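PDB 3KOG: putative pore-forming toxin from Bacteroides vulgatus ATCC 8482, which is of unproven function but may, as a putative pore-forming toxin, insert into or perforate membranes. Local coordinates for residues A[97-108]-A[188-199]; A[121-129]-A[232-240]. All coordinates share one frame; numbering follows the deposited sequence.

Contact 1 (A[97-108]-A[188-199]); sequences NFFAQEESSNSQ and MKTTSVYQIIEK
Phe99 and Ile197 exchange two backbone hydrogen bonds within an antiparallel pairing that runs from Phe98 and Glu198 to Gln108 and Lys189. The axes of strands 98-108 and 188-198 approach to 4.5 Å, with 147° between their N-to-C directions. Beyond the last residue of strand 188-198, Lys199 N donates to Asn97 O. Hydrogen-bonded pairs Phe99-Ile197 and Gln101-Gln195 precede a one-residue shift of register. There Glu103 and Ser104 both face Val193, a classic beta bulge: Val193 O takes a bond of 2.7 Å from Glu103 N and a weak one of 3.5 Å from Ser104 N. This pairing joins strand 98-120 to strand 179-198 in the large mixed sheet, and the far edge of 188-199 bonds to strand 207-225.

Phe99 has CG wedged between its backbone N and carbonyl carbon (chi1 62°), which lays the ring against its partner: Ile197 CB sits over one face, 3.7 Å from Phe99 CZ. Ile197 CD1 also touches the Gln101 side chain. Gln101 NE2 in turn donates to the syn lone pair of Glu103 OE2, bracing the side chain at the bulge. On the opposite side of the sheet, Glu102 turns CG away from its backbone N (chi1 -165°) and so sets it over the face of the Tyr194 ring, 4.2 Å from the centroid; Phe211 and Tyr159 also meet this ring. Hydroxyl pairs follow on the same side: Ser105 OG and Ser192 OG share a hydrogen bond of 2.8 Å, as do Ser107 OG and Thr190 OG1. Among the side chains on the Phe99 side, a water donates to Thr191 O at 2.8 Å and also bonds Ser104 OG.

Contact 2 (A[121-129]-A[232-240]); sequences TSDYWYYIT and HAPSHGHGH
Asp123 meets the tight turn of 236-239 with both backbone and side chain. Its carbonyl O accepts from His238 N at 2.7 Å, while its carboxylate lies stacked over one face of the His238 imidazole, the planes 13° apart; a negative charge there would probably stabilise a protonated ring. Tyr124 presents its ring face to the edge of that imidazole in an offset edge-to-face pair, and His238 ND1 makes a weak bond of 3.4 Å to Tyr124 OH. Trp125 N then donates to Gly239 O at 3.0 Å. With Trp125 CG held between its backbone N and carbonyl carbon, the indole lies between two histidines. The His240 ring stacks face to face on its six-membered ring, centroids 4.1 Å apart and planes at 14°, and His240 CA covers the five-membered ring on the same face. Against the opposite face His236 turns its edge, with planes at 86°. Tyr127 meets the far end of the His240 ring obliquely, its CE2 lying 3.4 Å from His240 CE1. A water accepts from Tyr127 N and also bonds His240 NE2. In the histidine-rich tail, a type II' beta turn from His236 to Gly239 overlaps an ST turn in which Ser235 OG accepts from Gly237 N, and the tail docks through an aromatic cluster of Trp125, Tyr127, His236 and His240.

Contacts 1 and 2 lie on opposite sides of the centre of the elongated chain, their own centres 45 Å apart and their nearest atoms about 20 Å apart. Along the sequence the segments alternate: 97-108, 121-129, 188-199 and 232-240. Strand 98-120 leaves contact 1 and is followed by strand 126-143, whose start belongs to contact 2; both strands enter the same mixed sheet. Strand 207-225, paired with both 179-198 and 126-143, links the two regions further before the chain runs on to 232-240. Contact 1 is thus regular strand pairing within the sheet, whereas contact 2 fastens an irregular C-terminal segment at a distant end of the molecule.

Contact 1 (A[97-108]-A[188-199])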
loop_
_atom_site.group_PDB
_atom_site.type_symbol
_atom_site.label_atom_id
_atom_site.label_comp_id
_atom_site.label_asym_id
_atom_site.label_seq_id
_atom_site.Cartn_x
_atom_site.Cartn_y
_atom_site.Cartn_z
ATOM N N ASN A 97 0.510 27.538 2.441
ATOM C CA ASN A 97 1.871 27.989 2.163
ATOM C C ASN A 97 2.884 26.998 1.620
ATOM O O ASN A 97 3.910 27.422 1.086
ATOM C CB ASN A 97 2.426 28.594 3.442
ATOM C CG ASN A 97 1.581 29.737 3.916
ATOM O OD1 ASN A 97 1.430 30.736 3.210
ATOM N ND2 ASN A 97 0.975 29.585 5.084
ATOM N N PHE A 98 2.642 25.692 1.780
ATOM C CA PHE A 98 3.636 24.680 1.394
ATOM C C PHE A 98 3.051 23.505 0.705
ATOM O O PHE A 98 1.820 23.245 0.824
ATOM C CB PHE A 98 4.365 24.126 2.632
ATOM C CG PHE A 98 4.935 25.175 3.483
ATOM C CD1 PHE A 98 6.090 25.853 3.088
ATOM C CD2 PHE A 98 4.291 25.554 4.651
ATOM C CE1 PHE A 98 6.612 26.855 3.867
ATOM C CE2 PHE A 98 4.802 26.544 5.433
ATOM C CZ PHE A 98 5.953 27.227 5.038
ATOM N N PHE A 99 3.924 22.761 0.022
ATOM C CA PHE A 99 3.578 21.410 -0.392
ATOM C C PHE A 99 4.715 20.456 -0.070
ATOM O O PHE A 99 5.858 20.860 0.073
ATOM C CB PHE A 99 3.174 21.321 -1.877
ATOM C CG PHE A 99 4.255 21.712 -2.842
ATOM C CD1 PHE A 99 4.550 23.057 -3.067
ATOM C CD2 PHE A 99 4.922 20.759 -3.578
ATOM C CE1 PHE A 99 5.503 23.424 -3.976
ATOM C CE2 PHE A 99 5.867 21.096 -4.486
ATOM C CZ PHE A 99 6.179 22.450 -4.691
ATOM N N ALA A 100 4.371 19.182 0.088
ATOM C CA ALA A 100 5.364 18.181 0.372
ATOM C C ALA A 100 5.674 17.462 -0.938
ATOM O O ALA A 100 4.781 16.960 -1.618
ATOM C CB ALA A 100 4.861 17.232 1.458
ATOM N N GLN A 101 6.921 17.434 -1.330
ATOM C CA GLN A 101 7.272 16.743 -2.569
ATOM C C GLN A 101 8.141 15.553 -2.267
ATOM O O GLN A 101 9.214 15.691 -1.690
ATOM C CB GLN A 101 8.040 17.693 -3.471
ATOM C CG GLN A 101 8.526 17.076 -4.794
ATOM C CD GLN A 101 8.933 18.165 -5.722
ATOM O OE1 GLN A 101 8.060 18.828 -6.281
ATOM N NE2 GLN A 101 10.247 18.441 -5.829
ATOM N N GLU A 102 7.707 14.391 -2.718
ATOM C CA GLU A 102 8.507 13.165 -2.611
ATOM C C GLU A 102 9.608 13.152 -3.662
ATOM O O GLU A 102 9.335 13.165 -4.855
ATOM C CB GLU A 102 7.624 11.945 -2.743
ATOM C CG GLU A 102 8.288 10.620 -2.296
ATOM C CD GLU A 102 7.324 9.447 -2.348
ATOM O OE1 GLU A 102 6.160 9.661 -2.767
ATOM O OE2 GLU A 102 7.716 8.327 -1.930
ATOM N N GLU A 103 10.842 13.118 -3.204
ATOM C CA GLU A 103 12.015 13.279 -4.048
ATOM C C GLU A 103 12.578 11.924 -4.468
ATOM O O GLU A 103 13.198 11.822 -5.521
ATOM C CB GLU A 103 13.131 14.000 -3.284
ATOM C CG GLU A 103 12.789 15.443 -2.814
ATOM C CD GLU A 103 12.399 16.371 -3.976
ATOM O OE1 GLU A 103 12.943 16.165 -5.077
ATOM O OE2 GLU A 103 11.543 17.266 -3.802
ATOM N N SER A 104 12.425 10.897 -3.634
ATOM C CA SER A 104 12.970 9.582 -3.933
ATOM C C SER A 104 12.279 8.537 -3.027
ATOM O O SER A 104 11.780 8.874 -1.949
ATOM C CB SER A 104 14.479 9.560 -3.739
ATOM O OG SER A 104 14.827 9.595 -2.392
ATOM N N SER A 105 12.214 7.295 -3.503
ATOM C CA SER A 105 11.513 6.261 -2.794
ATOM C C SER A 105 12.108 4.907 -3.151
ATOM O O SER A 105 12.345 4.626 -4.314
ATOM C CB SER A 105 10.026 6.287 -3.117
ATOM O OG SER A 105 9.323 5.557 -2.154
ATOM N N ASN A 106 12.373 4.087 -2.150
ATOM C CA ASN A 106 12.911 2.763 -2.400
ATOM C C ASN A 106 12.257 1.765 -1.466
ATOM O O ASN A 106 12.290 1.961 -0.265
ATOM C CB ASN A 106 14.424 2.758 -2.182
ATOM C CG ASN A 106 15.034 1.381 -2.377
ATOM O OD1 ASN A 106 15.321 0.964 -3.517
ATOM N ND2 ASN A 106 15.247 0.659 -1.269
ATOM N N SER A 107 11.690 0.697 -2.041
ATOM C CA SER A 107 11.002 -0.337 -1.300
ATOM C C SER A 107 11.816 -1.605 -1.257
ATOM O O SER A 107 12.482 -1.961 -2.242
ATOM C CB SER A 107 9.662 -0.625 -1.896
ATOM O OG SER A 107 8.966 0.583 -2.007
ATOM N N GLN A 108 11.794 -2.241 -0.107
ATOM C CA GLN A 108 12.510 -3.490 0.105
ATOM C C GLN A 108 11.627 -4.386 0.957
ATOM O O GLN A 108 10.718 -3.930 1.678
ATOM C CB GLN A 108 13.891 -3.229 0.723
ATOM C CG GLN A 108 13.876 -3.007 2.223
ATOM C CD GLN A 108 15.240 -2.557 2.780
ATOM O OE1 GLN A 108 15.560 -1.356 2.774
ATOM N NE2 GLN A 108 16.027 -3.513 3.303
HETATM N N MSE A 188 6.750 -4.924 3.588
HETATM C CA MSE A 188 7.507 -4.041 2.739
HETATM C C MSE A 188 7.860 -2.773 3.572
HETATM O O MSE A 188 7.003 -2.251 4.317
HETATM C CB MSE A 188 6.619 -3.609 1.552
HETATM C CG MSE A 188 5.926 -4.749 0.757
HETATM SE SE MSE A 188 7.239 -5.995 0.097
HETATM C CE MSE A 188 8.378 -4.789 -0.864
ATOM N N LYS A 189 9.124 -2.366 3.506
ATOM C CA LYS A 189 9.629 -1.140 4.133
ATOM C C LYS A 189 10.052 -0.207 3.017
ATOM O O LYS A 189 10.894 -0.560 2.209
ATOM C CB LYS A 189 10.828 -1.427 5.029
ATOM C CG LYS A 189 11.374 -0.133 5.688
ATOM C CD LYS A 189 12.471 -0.406 6.673
ATOM C CE LYS A 189 13.821 -0.386 6.036
ATOM N NZ LYS A 189 14.879 -0.206 7.095
ATOM N N THR A 190 9.410 0.952 2.919
ATOM C CA THR A 190 9.677 1.889 1.867
ATOM C C THR A 190 10.352 3.124 2.542
ATOM O O THR A 190 9.801 3.684 3.472
ATOM C CB THR A 190 8.415 2.274 1.121
ATOM O OG1 THR A 190 7.810 1.144 0.453
ATOM C CG2 THR A 190 8.681 3.374 0.101
ATOM N N THR A 191 11.544 3.499 2.095
ATOM C CA THR A 191 12.267 4.683 2.570
ATOM C C THR A 191 12.123 5.786 1.506
ATOM O O THR A 191 12.510 5.600 0.350
ATOM C CB THR A 191 13.755 4.400 2.856
ATOM O OG1 THR A 191 13.850 3.243 3.729
ATOM C CG2 THR A 191 14.480 5.677 3.535
ATOM N N SER A 192 11.525 6.903 1.918
ATOM C CA SER A 192 11.216 8.023 1.043
ATOM C C SER A 192 11.756 9.332 1.604
ATOM O O SER A 192 11.633 9.590 2.797
ATOM C CB SER A 192 9.703 8.112 0.842
ATOM O OG SER A 192 9.143 6.896 0.308
ATOM N N VAL A 193 12.287 10.170 0.738
ATOM C CA VAL A 193 12.847 11.461 1.120
ATOM C C VAL A 193 11.896 12.492 0.537
ATOM O O VAL A 193 11.545 12.408 -0.644
ATOM C CB VAL A 193 14.263 11.675 0.532
ATOM C CG1 VAL A 193 14.744 13.128 0.739
ATOM C CG2 VAL A 193 15.269 10.617 1.078
ATOM N N TYR A 194 11.468 13.433 1.378
ATOM C CA TYR A 194 10.571 14.492 1.013
ATOM C C TYR A 194 11.239 15.839 1.224
ATOM O O TYR A 194 11.999 16.031 2.180
ATOM C CB TYR A 194 9.297 14.489 1.881
ATOM C CG TYR A 194 8.391 13.295 1.718
ATOM C CD1 TYR A 194 8.638 12.120 2.393
ATOM C CD2 TYR A 194 7.336 13.296 0.779
ATOM C CE1 TYR A 194 7.809 11.011 2.213
ATOM C CE2 TYR A 194 6.548 12.172 0.610
ATOM C CZ TYR A 194 6.800 11.049 1.330
ATOM O OH TYR A 194 6.009 9.910 1.142
ATOM N N GLN A 195 10.889 16.805 0.374
ATOM C CA GLN A 195 11.147 18.209 0.682
ATOM C C GLN A 195 9.817 18.920 0.888
ATOM O O GLN A 195 8.786 18.623 0.203
ATOM C CB GLN A 195 11.888 18.913 -0.447
ATOM C CG GLN A 195 13.316 18.506 -0.598
ATOM C CD GLN A 195 14.028 19.442 -1.553
ATOM O OE1 GLN A 195 13.539 19.710 -2.630
ATOM N NE2 GLN A 195 15.151 19.966 -1.145
ATOM N N ILE A 196 9.840 19.858 1.821
ATOM C CA ILE A 196 8.739 20.767 2.009
ATOM C C ILE A 196 9.115 22.023 1.240
ATOM O O ILE A 196 10.187 22.567 1.446
ATOM C CB ILE A 196 8.490 21.057 3.477
ATOM C CG1 ILE A 196 8.025 19.753 4.146
ATOM C CG2 ILE A 196 7.435 22.196 3.604
ATOM C CD1 ILE A 196 7.989 19.780 5.629
ATOM N N ILE A 197 8.244 22.447 0.336
ATOM C CA ILE A 197 8.547 23.527 -0.612
ATOM C C ILE A 197 7.475 24.622 -0.566
ATOM O O ILE A 197 6.296 24.352 -0.427
ATOM C CB ILE A 197 8.672 23.006 -2.063
ATOM C CG1 ILE A 197 9.724 21.918 -2.138
ATOM C CG2 ILE A 197 9.035 24.187 -3.041
ATOM C CD1 ILE A 197 9.691 21.153 -3.438
ATOM N N GLU A 198 7.909 25.870 -0.659
ATOM C CA GLU A 198 6.992 27.010 -0.635
ATOM C C GLU A 198 6.060 27.022 -1.840
ATOM O O GLU A 198 6.497 26.785 -2.954
ATOM C CB GLU A 198 7.803 28.278 -0.620
ATOM C CG GLU A 198 8.597 28.469 0.672
ATOM C CD GLU A 198 9.536 29.638 0.591
ATOM O OE1 GLU A 198 9.890 30.037 -0.538
ATOM O OE2 GLU A 198 9.936 30.149 1.645
ATOM N N LYS A 199 4.764 27.227 -1.601
ATOM C CA LYS A 199 3.836 27.514 -2.700
ATOM C C LYS A 199 4.124 28.949 -3.150
ATOM O O LYS A 199 4.367 29.811 -2.310
ATOM C CB LYS A 199 2.378 27.390 -2.250
ATOM C CG LYS A 199 1.962 25.965 -1.858
ATOM C CD LYS A 199 0.456 25.765 -1.979
ATOM C CE LYS A 199 0.106 24.299 -1.829
ATOM N NZ LYS A 199 -1.214 23.908 -2.414
HETATM O O HOH W 1 14.774 6.800 -0.786
HETATM O O HOH W 2 13.312 0.496 2.681
#

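Contact 2 (A[121-129]-A[232-240])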
loop_
_atom_site.group_PDB
_atom_site.type_symbol
_atom_site.label_atom_id
_atom_site.label_comp_id
_atom_site.label_asym_id
_atom_site.label_seq_id
_atom_site.Cartn_x
_atom_site.Cartn_y
_atom_site.Cartn_z
ATOM N N THR A 121 -4.333 -33.110 -3.284
ATOM C CA THR A 121 -4.177 -34.108 -4.343
ATOM C C THR A 121 -5.501 -34.424 -5.081
ATOM O O THR A 121 -5.494 -35.182 -6.048
ATOM C CB THR A 121 -3.583 -35.407 -3.772
ATOM O OG1 THR A 121 -4.379 -35.823 -2.663
ATOM C CG2 THR A 121 -2.148 -35.188 -3.280
ATOM N N SER A 122 -6.613 -33.824 -4.653
ATOM C CA SER A 122 -7.909 -34.086 -5.265
ATOM C C SER A 122 -8.127 -33.304 -6.559
ATOM O O SER A 122 -7.369 -32.375 -6.913
ATOM C CB SER A 122 -9.046 -33.740 -4.289
ATOM O OG SER A 122 -9.502 -32.408 -4.463
ATOM N N ASP A 123 -9.224 -33.652 -7.229
ATOM C CA ASP A 123 -9.576 -33.052 -8.512
ATOM C C ASP A 123 -10.510 -31.845 -8.331
ATOM O O ASP A 123 -11.121 -31.394 -9.307
ATOM C CB ASP A 123 -10.196 -34.130 -9.450
ATOM C CG ASP A 123 -9.580 -34.108 -10.859
ATOM O OD1 ASP A 123 -9.579 -33.022 -11.498
ATOM O OD2 ASP A 123 -9.079 -35.172 -11.316
ATOM N N TYR A 124 -10.600 -31.304 -7.106
ATOM C CA TYR A 124 -11.523 -30.206 -6.794
ATOM C C TYR A 124 -10.825 -29.032 -6.068
ATOM O O TYR A 124 -10.031 -29.228 -5.141
ATOM C CB TYR A 124 -12.747 -30.739 -6.010
ATOM C CG TYR A 124 -13.484 -31.848 -6.790
ATOM C CD1 TYR A 124 -13.022 -33.168 -6.768
ATOM C CD2 TYR A 124 -14.599 -31.568 -7.591
ATOM C CE1 TYR A 124 -13.636 -34.172 -7.506
ATOM C CE2 TYR A 124 -15.236 -32.583 -8.331
ATOM C CZ TYR A 124 -14.742 -33.879 -8.282
ATOM O OH TYR A 124 -15.336 -34.905 -9.007
ATOM N N TRP A 125 -11.105 -27.817 -6.518
ATOM C CA TRP A 125 -10.614 -26.634 -5.823
ATOM C C TRP A 125 -11.619 -26.191 -4.783
ATOM O O TRP A 125 -12.786 -26.559 -4.829
ATOM C CB TRP A 125 -10.299 -25.481 -6.782
ATOM C CG TRP A 125 -11.494 -24.845 -7.423
ATOM C CD1 TRP A 125 -12.106 -25.239 -8.577
ATOM C CD2 TRP A 125 -12.211 -23.698 -6.961
ATOM N NE1 TRP A 125 -13.161 -24.402 -8.863
ATOM C CE2 TRP A 125 -13.245 -23.449 -7.885
ATOM C CE3 TRP A 125 -12.089 -22.863 -5.853
ATOM C CZ2 TRP A 125 -14.142 -22.404 -7.733
ATOM C CZ3 TRP A 125 -12.978 -21.814 -5.713
ATOM C CH2 TRP A 125 -13.983 -21.593 -6.649
ATOM N N TYR A 126 -11.156 -25.379 -3.854
ATOM C CA TYR A 126 -11.999 -24.871 -2.821
ATOM C C TYR A 126 -11.419 -23.599 -2.214
ATOM O O TYR A 126 -10.273 -23.224 -2.497
ATOM C CB TYR A 126 -12.265 -25.977 -1.774
ATOM C CG TYR A 126 -11.037 -26.474 -1.087
ATOM C CD1 TYR A 126 -10.565 -25.823 0.040
ATOM C CD2 TYR A 126 -10.338 -27.592 -1.561
ATOM C CE1 TYR A 126 -9.418 -26.247 0.689
ATOM C CE2 TYR A 126 -9.172 -28.041 -0.910
ATOM C CZ TYR A 126 -8.727 -27.354 0.222
ATOM O OH TYR A 126 -7.602 -27.728 0.911
ATOM N N TYR A 127 -12.254 -22.911 -1.432
ATOM C CA TYR A 127 -11.854 -21.730 -0.699
ATOM C C TYR A 127 -11.338 -22.084 0.695
ATOM O O TYR A 127 -11.880 -22.956 1.364
ATOM C CB TYR A 127 -13.030 -20.762 -0.543
ATOM C CG TYR A 127 -13.446 -20.082 -1.827
ATOM C CD1 TYR A 127 -12.572 -19.222 -2.492
ATOM C CD2 TYR A 127 -14.718 -20.285 -2.371
ATOM C CE1 TYR A 127 -12.934 -18.593 -3.657
ATOM C CE2 TYR A 127 -15.097 -19.648 -3.542
ATOM C CZ TYR A 127 -14.195 -18.800 -4.175
ATOM O OH TYR A 127 -14.562 -18.169 -5.336
ATOM N N ILE A 128 -10.317 -21.371 1.144
ATOM C CA ILE A 128 -9.791 -21.534 2.490
ATOM C C ILE A 128 -9.790 -20.154 3.143
ATOM O O ILE A 128 -9.939 -19.128 2.465
ATOM C CB ILE A 128 -8.374 -22.250 2.481
ATOM C CG1 ILE A 128 -8.044 -22.884 3.838
ATOM C CG2 ILE A 128 -7.241 -21.323 2.080
ATOM C CD1 ILE A 128 -6.855 -23.869 3.802
ATOM N N THR A 129 -9.719 -20.145 4.477
ATOM C CA THR A 129 -9.628 -18.917 5.243
ATOM C C THR A 129 -8.181 -18.680 5.588
ATOM O O THR A 129 -7.456 -19.600 6.038
ATOM C CB THR A 129 -10.467 -18.947 6.554
ATOM O OG1 THR A 129 -11.853 -18.823 6.223
ATOM C CG2 THR A 129 -10.065 -17.793 7.519
ATOM N N HIS A 232 -0.457 -34.283 -12.103
ATOM C CA HIS A 232 -1.136 -33.096 -12.622
ATOM C C HIS A 232 -0.487 -31.850 -12.064
ATOM O O HIS A 232 0.067 -31.885 -10.970
ATOM C CB HIS A 232 -2.610 -33.070 -12.201
ATOM C CG HIS A 232 -3.449 -34.073 -12.913
ATOM N ND1 HIS A 232 -3.698 -34.001 -14.267
ATOM C CD2 HIS A 232 -4.064 -35.197 -12.466
ATOM C CE1 HIS A 232 -4.424 -35.051 -14.625
ATOM N NE2 HIS A 232 -4.664 -35.787 -13.548
ATOM N N ALA A 233 -0.578 -30.761 -12.819
ATOM C CA ALA A 233 -0.216 -29.445 -12.343
ATOM C C ALA A 233 -1.469 -28.815 -11.677
ATOM O O ALA A 233 -2.573 -29.341 -11.811
ATOM C CB ALA A 233 0.331 -28.572 -13.500
ATOM N N PRO A 234 -1.288 -27.715 -10.939
ATOM C CA PRO A 234 -2.439 -27.136 -10.277
ATOM C C PRO A 234 -3.435 -26.562 -11.275
ATOM O O PRO A 234 -3.025 -25.916 -12.261
ATOM C CB PRO A 234 -1.839 -26.016 -9.433
ATOM C CG PRO A 234 -0.418 -26.424 -9.191
ATOM C CD PRO A 234 -0.016 -27.146 -10.450
ATOM N N SER A 235 -4.717 -26.806 -11.011
ATOM C CA SER A 235 -5.816 -26.262 -11.831
ATOM C C SER A 235 -7.131 -26.273 -11.048
ATOM O O SER A 235 -7.184 -26.711 -9.896
ATOM C CB SER A 235 -5.997 -27.091 -13.110
ATOM O OG SER A 235 -6.485 -28.397 -12.820
ATOM N N HIS A 236 -8.203 -25.815 -11.705
ATOM C CA HIS A 236 -9.550 -25.873 -11.132
ATOM C C HIS A 236 -10.162 -27.260 -11.214
ATOM O O HIS A 236 -11.235 -27.479 -10.668
ATOM C CB HIS A 236 -10.467 -24.842 -11.791
ATOM C CG HIS A 236 -9.962 -23.442 -11.674
ATOM N ND1 HIS A 236 -9.002 -22.929 -12.523
ATOM C CD2 HIS A 236 -10.261 -22.453 -10.797
ATOM C CE1 HIS A 236 -8.739 -21.681 -12.172
ATOM N NE2 HIS A 236 -9.490 -21.368 -11.131
ATOM N N GLY A 237 -9.489 -28.203 -11.872
ATOM C CA GLY A 237 -9.896 -29.600 -11.818
ATOM C C GLY A 237 -11.299 -29.805 -12.372
ATOM O O GLY A 237 -11.681 -29.141 -13.333
ATOM N N HIS A 238 -12.063 -30.710 -11.754
ATOM C CA HIS A 238 -13.482 -30.893 -12.095
ATOM C C HIS A 238 -14.402 -29.795 -11.541
ATOM O O HIS A 238 -15.562 -29.741 -11.930
ATOM C CB HIS A 238 -13.996 -32.266 -11.640
ATOM C CG HIS A 238 -13.250 -33.420 -12.232
ATOM N ND1 HIS A 238 -13.300 -34.690 -11.693
ATOM C CD2 HIS A 238 -12.404 -33.490 -13.289
ATOM C CE1 HIS A 238 -12.530 -35.498 -12.407
ATOM N NE2 HIS A 238 -11.968 -34.793 -13.375
ATOM N N GLY A 239 -13.909 -28.929 -10.648
ATOM C CA GLY A 239 -14.682 -27.768 -10.171
ATOM C C GLY A 239 -14.602 -27.561 -8.663
ATOM O O GLY A 239 -13.718 -28.115 -7.994
ATOM N N HIS A 240 -15.551 -26.794 -8.127
ATOM C CA HIS A 240 -15.462 -26.269 -6.756
ATOM C C HIS A 240 -15.431 -27.371 -5.688
ATOM O O HIS A 240 -16.320 -28.196 -5.581
ATOM C CB HIS A 240 -16.616 -25.312 -6.501
ATOM C CG HIS A 240 -16.412 -24.393 -5.337
ATOM N ND1 HIS A 240 -17.039 -23.170 -5.252
ATOM C CD2 HIS A 240 -15.665 -24.511 -4.214
ATOM C CE1 HIS A 240 -16.684 -22.572 -4.130
ATOM N NE2 HIS A 240 -15.850 -23.364 -3.482
HETATM O O HOH W 3 -14.956 -23.985 -0.642
#